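Local coordinates for probable dipeptidase (Pseudomonas aeruginosa, PDB 3B40), which probably acts as a metal-dependent dipeptidase of the M19 family, built on a TIM-barrel fold and hydrolysing dipeptides, at residues Ser164-Asn169 / Arg176-Phe181; Arg272-Pro277 / Tyr299-Gly304; Pro306-Trp311 / Gly317-Ala322. The protein carries 11 engineered substitutions. All coordinates share one frame; numbering follows the deposited sequence.

Interaction 1: residues Ser164-Asn169 / Arg176-Phe181; sequences SYVGNN and RPLPFF. Engineered in segment 164-169: S164 (natural residue Asn).
V166 splits its two methyls between two partners across the contact. CG2 sits over the centre of one face of the R176 guanidinium, 3.5 Å from R176 CZ. CG1 pushes into the fork of L178 and lies 3.3 Å from L178 CG, tighter than usual for two carbons. This division follows from the V166 torsion, which sets CG1 anti to the backbone N (chi1 178°) and CG2 beside that N. The R176 chain bends at chi3, which carries the guanidinium under the methyl.

One backbone bond joins the segments: G167 N donates to R176 O at 3.0 Å, with an N-H...O angle of 164°. G167 CA comes up to the edge of the F181 ring, near its plane, 3.9 Å from F181 CD2. The F181 ring in turn takes L178 CD1 over one face.

Further out, Q213 OE1 accepts a hydrogen bond from R176 NH1 and holds the guanidinium from the far end. D183 OD2 accepts from both N168 N and L178 N, tying the two segments together a second time. Both segments belong to the long loop that leaves strand 160-162 of the parallel barrel sheet and leads to helix 193-205.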
loop_
_atom_site.group_PDB
_atom_site.type_symbol
_atom_site.label_atom_id
_atom_site.label_comp_id
_atom_site.label_asym_id
_atom_site.label_seq_id
_atom_site.Cartn_x
_atom_site.Cartn_y
_atom_site.Cartn_z
ATOM N N SER A 164 8.074 -5.935 -2.766
ATOM C CA SER A 164 8.821 -5.180 -1.769
ATOM C C SER A 164 8.007 -4.630 -0.653
ATOM O O SER A 164 6.815 -4.420 -0.792
ATOM C CB SER A 164 9.575 -4.013 -2.412
ATOM O OG SER A 164 10.486 -4.463 -3.391
ATOM N N TYR A 165 8.683 -4.429 0.470
ATOM C CA TYR A 165 8.269 -3.513 1.508
ATOM C C TYR A 165 9.496 -2.625 1.816
ATOM O O TYR A 165 10.371 -2.428 0.950
ATOM C CB TYR A 165 7.765 -4.301 2.729
ATOM C CG TYR A 165 7.067 -3.494 3.801
ATOM C CD1 TYR A 165 5.842 -2.837 3.556
ATOM C CD2 TYR A 165 7.621 -3.402 5.076
ATOM C CE1 TYR A 165 5.191 -2.087 4.586
ATOM C CE2 TYR A 165 7.010 -2.651 6.077
ATOM C CZ TYR A 165 5.787 -2.007 5.836
ATOM O OH TYR A 165 5.193 -1.302 6.863
ATOM N N VAL A 166 9.535 -2.048 3.006
ATOM C CA VAL A 166 10.770 -1.474 3.580
ATOM C C VAL A 166 11.824 -2.597 3.743
ATOM O O VAL A 166 11.493 -3.712 4.168
ATOM C CB VAL A 166 10.447 -0.788 4.948
ATOM C CG1 VAL A 166 11.700 -0.242 5.589
ATOM C CG2 VAL A 166 9.466 0.368 4.756
ATOM N N GLY A 167 13.079 -2.323 3.377
ATOM C CA GLY A 167 14.146 -3.317 3.476
ATOM C C GLY A 167 14.351 -4.021 2.141
ATOM O O GLY A 167 13.389 -4.346 1.459
ATOM N N ASN A 168 15.601 -4.215 1.734
ATOM C CA ASN A 168 15.887 -5.005 0.538
ATOM C C ASN A 168 15.503 -6.439 0.813
ATOM O O ASN A 168 15.471 -6.860 1.970
ATOM C CB ASN A 168 17.383 -4.970 0.193
ATOM C CG ASN A 168 17.856 -3.610 -0.319
ATOM O OD1 ASN A 168 17.078 -2.824 -0.855
ATOM N ND2 ASN A 168 19.162 -3.346 -0.197
ATOM N N ASN A 169 15.221 -7.210 -0.232
ATOM C CA ASN A 169 15.139 -8.660 -0.054
ATOM C C ASN A 169 15.818 -9.341 -1.242
ATOM O O ASN A 169 16.319 -8.650 -2.151
ATOM C CB ASN A 169 13.666 -9.126 0.130
ATOM C CG ASN A 169 12.829 -8.891 -1.095
ATOM O OD1 ASN A 169 13.116 -9.439 -2.187
ATOM N ND2 ASN A 169 11.776 -8.086 -0.945
ATOM N N ARG A 176 13.355 1.817 -0.097
ATOM C CA ARG A 176 13.705 2.227 1.272
ATOM C C ARG A 176 14.562 1.166 1.919
ATOM O O ARG A 176 14.064 0.401 2.768
ATOM C CB ARG A 176 12.438 2.475 2.093
ATOM C CG ARG A 176 11.745 3.795 1.730
ATOM C CD ARG A 176 10.556 4.034 2.651
ATOM N NE ARG A 176 9.450 3.111 2.367
ATOM C CZ ARG A 176 8.265 3.145 2.978
ATOM N NH1 ARG A 176 7.314 2.263 2.645
ATOM N NH2 ARG A 176 8.033 4.056 3.931
ATOM N N PRO A 177 15.844 1.095 1.509
ATOM C CA PRO A 177 16.778 0.191 2.180
ATOM C C PRO A 177 16.906 0.594 3.655
ATOM O O PRO A 177 16.952 1.803 3.983
ATOM C CB PRO A 177 18.127 0.384 1.420
ATOM C CG PRO A 177 17.978 1.577 0.549
ATOM C CD PRO A 177 16.485 1.913 0.445
ATOM N N LEU A 178 16.899 -0.398 4.538
ATOM C CA LEU A 178 17.085 -0.098 5.958
ATOM C C LEU A 178 18.485 -0.381 6.481
ATOM O O LEU A 178 18.946 -1.538 6.452
ATOM C CB LEU A 178 16.146 -0.914 6.822
ATOM C CG LEU A 178 14.672 -0.580 6.892
ATOM C CD1 LEU A 178 14.131 -1.319 8.134
ATOM C CD2 LEU A 178 14.470 0.938 6.977
ATOM N N PRO A 179 19.121 0.649 7.060
ATOM C CA PRO A 179 20.453 0.473 7.631
ATOM C C PRO A 179 20.453 -0.473 8.839
ATOM O O PRO A 179 21.450 -1.131 9.096
ATOM C CB PRO A 179 20.856 1.885 8.028
ATOM C CG PRO A 179 19.591 2.611 8.242
ATOM C CD PRO A 179 18.620 2.024 7.234
ATOM N N PHE A 180 19.328 -0.571 9.540
ATOM C CA PHE A 180 19.146 -1.607 10.577
ATOM C C PHE A 180 19.268 -3.065 10.063
ATOM O O PHE A 180 19.638 -3.969 10.833
ATOM C CB PHE A 180 17.800 -1.398 11.276
ATOM C CG PHE A 180 17.665 -2.156 12.571
ATOM C CD1 PHE A 180 18.434 -1.804 13.686
ATOM C CD2 PHE A 180 16.747 -3.191 12.685
ATOM C CE1 PHE A 180 18.317 -2.509 14.919
ATOM C CE2 PHE A 180 16.618 -3.906 13.906
ATOM C CZ PHE A 180 17.395 -3.555 15.019
ATOM N N PHE A 181 18.952 -3.298 8.783
ATOM C CA PHE A 181 19.105 -4.629 8.138
ATOM C C PHE A 181 20.468 -4.776 7.423
ATOM O O PHE A 181 20.703 -5.741 6.686
ATOM C CB PHE A 181 17.999 -4.840 7.092
ATOM C CG PHE A 181 16.592 -4.894 7.660
ATOM C CD1 PHE A 181 16.373 -5.087 9.029
ATOM C CD2 PHE A 181 15.479 -4.812 6.796
ATOM C CE1 PHE A 181 15.053 -5.144 9.537
ATOM C CE2 PHE A 181 14.172 -4.869 7.284
ATOM C CZ PHE A 181 13.956 -5.036 8.663
#

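Interaction 2: residues Arg272-Pro277 / Tyr299-Gly304; sequences RPLSKP and YALMPG
L274 alone carries the 272-277 side of this contact, and no hydrogen bond crosses it. Its CD1 methyl meets two residues that follow each other in the chain. It lies 3.7 Å from A300 CB and 3.8 Å from L301 CD2. The second methyl of L274, CD2, also reaches L301 CD2, at 4.0 Å. L301 CD2 therefore sits against both branches of L274.

The two leucines point in opposite directions and meet, offset, at their branched ends. Each has CG anti to its own carbonyl carbon, with chi1 near -60°. The CB of L301 does not point at L274. With CD1 continuing the L301 chain away from CA (chi2 175°), the other methyl, CD2, turns to L274. The contact is small and wholly apolar, burying 106 Å² in all. The backbones stay well apart, with 8.4 Å between the CA atoms of L274 and A300, so side chains alone span the gap.

Other residues close the apolar cluster. L274 also packs on L279 and L282, and A300 touches L282 as well. L301 reaches I243 in another loop. The polar groups of 272-277 turn to other partners: R272 forms a salt bridge with E337, and S275 OG is hydrogen-bonded to E330.

L274 lies just before helix 276-288, with S275 at the N-cap position, although its side chain makes no capping bond. Segment 299-304 belongs to the loop after that helix and before helix 313-328. The contact thus joins the lead-in of helix 276-288 to the chain that returns past its L282 side.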
loop_
_atom_site.group_PDB
_atom_site.type_symbol
_atom_site.label_atom_id
_atom_site.label_comp_id
_atom_site.label_asym_id
_atom_site.label_seq_id
_atom_site.Cartn_x
_atom_site.Cartn_y
_atom_site.Cartn_z
ATOM N N ARG A 272 2.339 15.763 1.703
ATOM C CA ARG A 272 2.810 17.076 2.129
ATOM C C ARG A 272 4.239 16.980 2.694
ATOM O O ARG A 272 4.464 16.185 3.608
ATOM C CB ARG A 272 1.887 17.617 3.212
ATOM C CG ARG A 272 2.297 18.988 3.717
ATOM C CD ARG A 272 1.482 19.403 4.931
ATOM N NE ARG A 272 0.138 19.800 4.558
ATOM C CZ ARG A 272 -0.800 20.146 5.431
ATOM N NH1 ARG A 272 -0.513 20.135 6.722
ATOM N NH2 ARG A 272 -2.028 20.484 5.017
ATOM N N PRO A 273 5.188 17.794 2.169
ATOM C CA PRO A 273 6.552 17.867 2.723
ATOM C C PRO A 273 6.529 18.308 4.203
ATOM O O PRO A 273 5.714 19.136 4.568
ATOM C CB PRO A 273 7.252 18.939 1.865
ATOM C CG PRO A 273 6.375 19.170 0.680
ATOM C CD PRO A 273 5.000 18.670 0.993
ATOM N N LEU A 274 7.402 17.750 5.034
ATOM C CA LEU A 274 7.425 18.081 6.457
ATOM C C LEU A 274 7.624 19.578 6.670
ATOM O O LEU A 274 8.469 20.207 6.011
ATOM C CB LEU A 274 8.536 17.304 7.175
ATOM C CG LEU A 274 8.430 15.768 7.202
ATOM C CD1 LEU A 274 9.675 15.159 7.861
ATOM C CD2 LEU A 274 7.180 15.254 7.898
ATOM N N SER A 275 6.815 20.145 7.563
ATOM C CA SER A 275 6.892 21.564 7.929
ATOM C C SER A 275 8.203 21.875 8.636
ATOM O O SER A 275 8.814 20.990 9.242
ATOM C CB SER A 275 5.723 21.951 8.826
ATOM O OG SER A 275 5.779 21.244 10.052
ATOM N N LYS A 276 8.632 23.135 8.559
ATOM C CA LYS A 276 9.903 23.555 9.173
ATOM C C LYS A 276 10.038 23.230 10.671
ATOM O O LYS A 276 11.108 22.758 11.103
ATOM C CB LYS A 276 10.218 25.037 8.879
ATOM C CG LYS A 276 11.672 25.418 9.137
ATOM C CD LYS A 276 12.617 24.458 8.406
ATOM C CE LYS A 276 13.962 25.113 8.077
ATOM N NZ LYS A 276 14.913 25.039 9.209
ATOM N N PRO A 277 8.966 23.472 11.481
ATOM C CA PRO A 277 9.097 23.091 12.906
ATOM C C PRO A 277 9.450 21.624 13.143
ATOM O O PRO A 277 10.129 21.296 14.127
ATOM C CB PRO A 277 7.710 23.412 13.490
ATOM C CG PRO A 277 7.201 24.525 12.610
ATOM C CD PRO A 277 7.667 24.126 11.219
ATOM N N TYR A 299 15.565 10.489 4.776
ATOM C CA TYR A 299 16.048 10.095 6.100
ATOM C C TYR A 299 15.322 10.825 7.225
ATOM O O TYR A 299 15.674 10.649 8.397
ATOM C CB TYR A 299 17.551 10.368 6.230
ATOM C CG TYR A 299 18.445 9.634 5.235
ATOM C CD1 TYR A 299 17.991 8.511 4.531
ATOM C CD2 TYR A 299 19.767 10.046 5.049
ATOM C CE1 TYR A 299 18.821 7.860 3.623
ATOM C CE2 TYR A 299 20.614 9.402 4.160
ATOM C CZ TYR A 299 20.140 8.318 3.455
ATOM O OH TYR A 299 20.979 7.693 2.598
ATOM N N ALA A 300 14.352 11.668 6.853
ATOM C CA ALA A 300 13.499 12.368 7.796
ATOM C C ALA A 300 12.346 11.455 8.166
ATOM O O ALA A 300 11.872 11.475 9.307
ATOM C CB ALA A 300 12.945 13.652 7.181
ATOM N N LEU A 301 11.887 10.665 7.192
ATOM C CA LEU A 301 10.652 9.866 7.358
ATOM C C LEU A 301 10.924 8.486 7.907
ATOM O O LEU A 301 10.006 7.753 8.260
ATOM C CB LEU A 301 9.881 9.783 6.030
ATOM C CG LEU A 301 9.445 11.104 5.386
ATOM C CD1 LEU A 301 8.796 10.860 4.019
ATOM C CD2 LEU A 301 8.483 11.877 6.285
ATOM N N MET A 302 12.205 8.124 7.978
ATOM C CA MET A 302 12.596 6.830 8.489
ATOM C C MET A 302 14.071 6.922 8.882
ATOM O O MET A 302 14.790 7.778 8.358
ATOM C CB MET A 302 12.404 5.775 7.392
ATOM C CG MET A 302 13.409 5.945 6.247
ATOM S SD MET A 302 13.745 4.427 5.364
ATOM C CE MET A 302 14.812 5.074 4.053
ATOM N N PRO A 303 14.513 6.108 9.855
ATOM C CA PRO A 303 15.945 6.048 10.160
ATOM C C PRO A 303 16.764 5.411 9.034
ATOM O O PRO A 303 17.084 4.229 9.108
ATOM C CB PRO A 303 15.994 5.192 11.432
ATOM C CG PRO A 303 14.715 4.417 11.412
ATOM C CD PRO A 303 13.713 5.302 10.796
ATOM N N GLY A 304 17.117 6.200 8.024
ATOM C CA GLY A 304 17.704 5.662 6.778
ATOM C C GLY A 304 19.205 5.865 6.592
ATOM O O GLY A 304 19.821 5.311 5.671
#

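Interaction 3: residues Pro306-Trp311 / Gly317-Ala322. With MG (magnesium ion), chain D.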
loop_
_atom_site.group_PDB
_atom_site.type_symbol
_atom_site.label_atom_id
_atom_site.label_comp_id
_atom_site.label_asym_id
_atom_site.label_seq_id
_atom_site.Cartn_x
_atom_site.Cartn_y
_atom_site.Cartn_z
ATOM N N PRO A 306 22.898 5.467 6.304
ATOM C CA PRO A 306 23.725 4.266 6.115
ATOM C C PRO A 306 24.590 3.893 7.318
ATOM O O PRO A 306 24.669 2.720 7.665
ATOM C CB PRO A 306 24.566 4.625 4.883
ATOM C CG PRO A 306 23.639 5.477 4.095
ATOM C CD PRO A 306 23.001 6.361 5.134
ATOM N N ILE A 307 25.221 4.884 7.939
ATOM C CA ILE A 307 26.081 4.651 9.119
ATOM C C ILE A 307 25.320 3.987 10.275
ATOM O O ILE A 307 25.931 3.334 11.112
ATOM C CB ILE A 307 26.751 5.980 9.599
ATOM C CG1 ILE A 307 27.895 5.732 10.598
ATOM C CG2 ILE A 307 25.715 6.909 10.202
ATOM C CD1 ILE A 307 29.040 5.010 10.055
ATOM N N ILE A 308 23.986 4.112 10.294
ATOM C CA ILE A 308 23.166 3.525 11.387
ATOM C C ILE A 308 23.424 2.001 11.486
ATOM O O ILE A 308 23.238 1.387 12.537
ATOM C CB ILE A 308 21.653 3.903 11.227
ATOM C CG1 ILE A 308 21.448 5.417 11.468
ATOM C CG2 ILE A 308 20.771 3.045 12.138
ATOM C CD1 ILE A 308 20.054 5.958 11.135
ATOM N N THR A 309 23.935 1.382 10.425
ATOM C CA THR A 309 24.208 -0.064 10.505
ATOM C C THR A 309 25.217 -0.464 11.615
ATOM O O THR A 309 25.170 -1.599 12.120
ATOM C CB THR A 309 24.683 -0.670 9.155
ATOM O OG1 THR A 309 24.691 -2.111 9.260
ATOM C CG2 THR A 309 26.094 -0.176 8.782
ATOM N N ILE A 310 26.102 0.462 11.997
ATOM C CA ILE A 310 27.110 0.181 13.061
ATOM C C ILE A 310 26.638 0.461 14.496
ATOM O O ILE A 310 27.321 0.080 15.458
ATOM C CB ILE A 310 28.491 0.885 12.817
ATOM C CG1 ILE A 310 28.389 2.406 13.045
ATOM C CG2 ILE A 310 28.968 0.629 11.392
ATOM C CD1 ILE A 310 29.736 3.101 13.327
ATOM N N TRP A 311 25.472 1.087 14.646
ATOM C CA TRP A 311 24.892 1.377 15.959
ATOM C C TRP A 311 24.477 0.136 16.773
ATOM O O TRP A 311 23.888 -0.817 16.236
ATOM C CB TRP A 311 23.643 2.245 15.801
ATOM C CG TRP A 311 23.890 3.653 15.371
ATOM C CD1 TRP A 311 25.073 4.192 14.952
ATOM C CD2 TRP A 311 22.921 4.707 15.303
ATOM N NE1 TRP A 311 24.899 5.517 14.634
ATOM C CE2 TRP A 311 23.594 5.864 14.863
ATOM C CE3 TRP A 311 21.550 4.792 15.602
ATOM C CZ2 TRP A 311 22.939 7.087 14.683
ATOM C CZ3 TRP A 311 20.907 6.010 15.441
ATOM C CH2 TRP A 311 21.592 7.132 14.985
ATOM N N GLY A 317 17.114 1.890 18.780
ATOM C CA GLY A 317 15.847 1.990 19.482
ATOM C C GLY A 317 15.525 3.390 19.964
ATOM O O GLY A 317 14.445 3.898 19.704
ATOM N N GLU A 318 16.483 4.027 20.638
ATOM C CA GLU A 318 16.305 5.382 21.152
ATOM C C GLU A 318 16.063 6.418 20.062
ATOM O O GLU A 318 15.170 7.267 20.162
ATOM C CB GLU A 318 17.524 5.791 21.964
ATOM C CG GLU A 318 17.359 5.581 23.448
ATOM C CD GLU A 318 18.427 6.289 24.229
ATOM O OE1 GLU A 318 19.094 5.630 25.071
ATOM O OE2 GLU A 318 18.618 7.509 23.994
ATOM N N TYR A 319 16.885 6.353 19.025
ATOM C CA TYR A 319 16.784 7.273 17.911
ATOM C C TYR A 319 15.482 7.087 17.109
ATOM O O TYR A 319 14.724 8.055 16.941
ATOM C CB TYR A 319 18.020 7.130 17.004
ATOM C CG TYR A 319 17.918 7.962 15.771
ATOM C CD1 TYR A 319 18.135 9.330 15.816
ATOM C CD2 TYR A 319 17.604 7.372 14.541
ATOM C CE1 TYR A 319 18.019 10.112 14.658
ATOM C CE2 TYR A 319 17.487 8.129 13.403
ATOM C CZ TYR A 319 17.705 9.495 13.450
ATOM O OH TYR A 319 17.585 10.236 12.295
ATOM N N ALA A 320 15.255 5.865 16.603
ATOM C CA ALA A 320 13.994 5.480 15.921
ATOM C C ALA A 320 12.753 5.918 16.713
ATOM O O ALA A 320 11.874 6.606 16.184
ATOM C CB ALA A 320 13.961 3.940 15.647
ATOM N N SER A 321 12.688 5.543 17.996
ATOM C CA SER A 321 11.527 5.941 18.836
ATOM C C SER A 321 11.342 7.439 18.843
ATOM O O SER A 321 10.245 7.929 18.572
ATOM C CB SER A 321 11.642 5.420 20.256
ATOM O OG SER A 321 11.811 4.011 20.226
ATOM N N ALA A 322 12.419 8.169 19.104
ATOM C CA ALA A 322 12.367 9.628 19.103
ATOM C C ALA A 322 11.993 10.242 17.764
ATOM O O ALA A 322 11.283 11.249 17.723
ATOM C CB ALA A 322 13.697 10.226 19.594
HETATM MG MG MG D . 19.815 8.140 25.876
#
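W311 presents the edge of its six-membered ring to the face of Y319. This is an offset edge-to-face (T-shaped) aromatic pair, with the planes at 90° and the centroids 5.3 Å apart. W311 CH2 lies over the rim of the tyrosine face, 3.8 Å from Y319 CG. W311 CZ3 reaches further back and meets Y319 CB at 3.5 Å, close to the plane of the indole. The tryptophan edge therefore covers the root of the tyrosine side chain rather than its hydroxyl end.

The Y319 torsion sets this up. CG is anti to the backbone N (chi1 175°), and the ring leaves the helix toward the 306-311 segment. I308 adds a second apolar touch, with its CD1 4.1 Å from Y319 CE2. The I308 and Y319 side chains cross at about a right angle. I308 also backs the tryptophan, since its CG1 lies over one face of the indole. W311 N bonds to I308 O, which keeps the two residues close just where the 3-10 segment 306-310 gives way to loop.

More residues complete the aromatic cluster. F289 makes a further edge-to-face pair with Y319, L285 of helix 276-288 also packs on Y319, and R315 forms a cation-pi contact with W311. The contact joins the 3-10 segment 306-310 to helix 313-328, which begins soon after W311.

On the helix, E318 takes no part in the ring contact. Its carboxylate binds a magnesium ion, with OE2 at 2.3 Å. G317 O accepts two hydrogen bonds from S321, one from the backbone N and one from the hydroxyl. The two donors reach it from opposite faces of the carbonyl plane, and S321 OG lies 2.7 Å from G317 O.

How the interactions relate
The three interactions touch one another, and P179 and P303 lie at the junctions. P179, in the loop of interaction 1, packs on both later contacts: its CG is 3.1 Å from P303 O, and its O is 3.3 Å from T309 CB. P303 continues the path, with its CB 3.8 Å from Y319 CE2 in interaction 3. L178 CD2 also meets M302 SD at 3.9 Å, linking interactions 1 and 2. The centres of interactions 1 and 3 are about 14 Å apart, and those of 1 and 2 about 18 Å. Interaction 3 holds the magnesium ligand E318; none of the annotated calcium or cadmium ligands belongs to these segments.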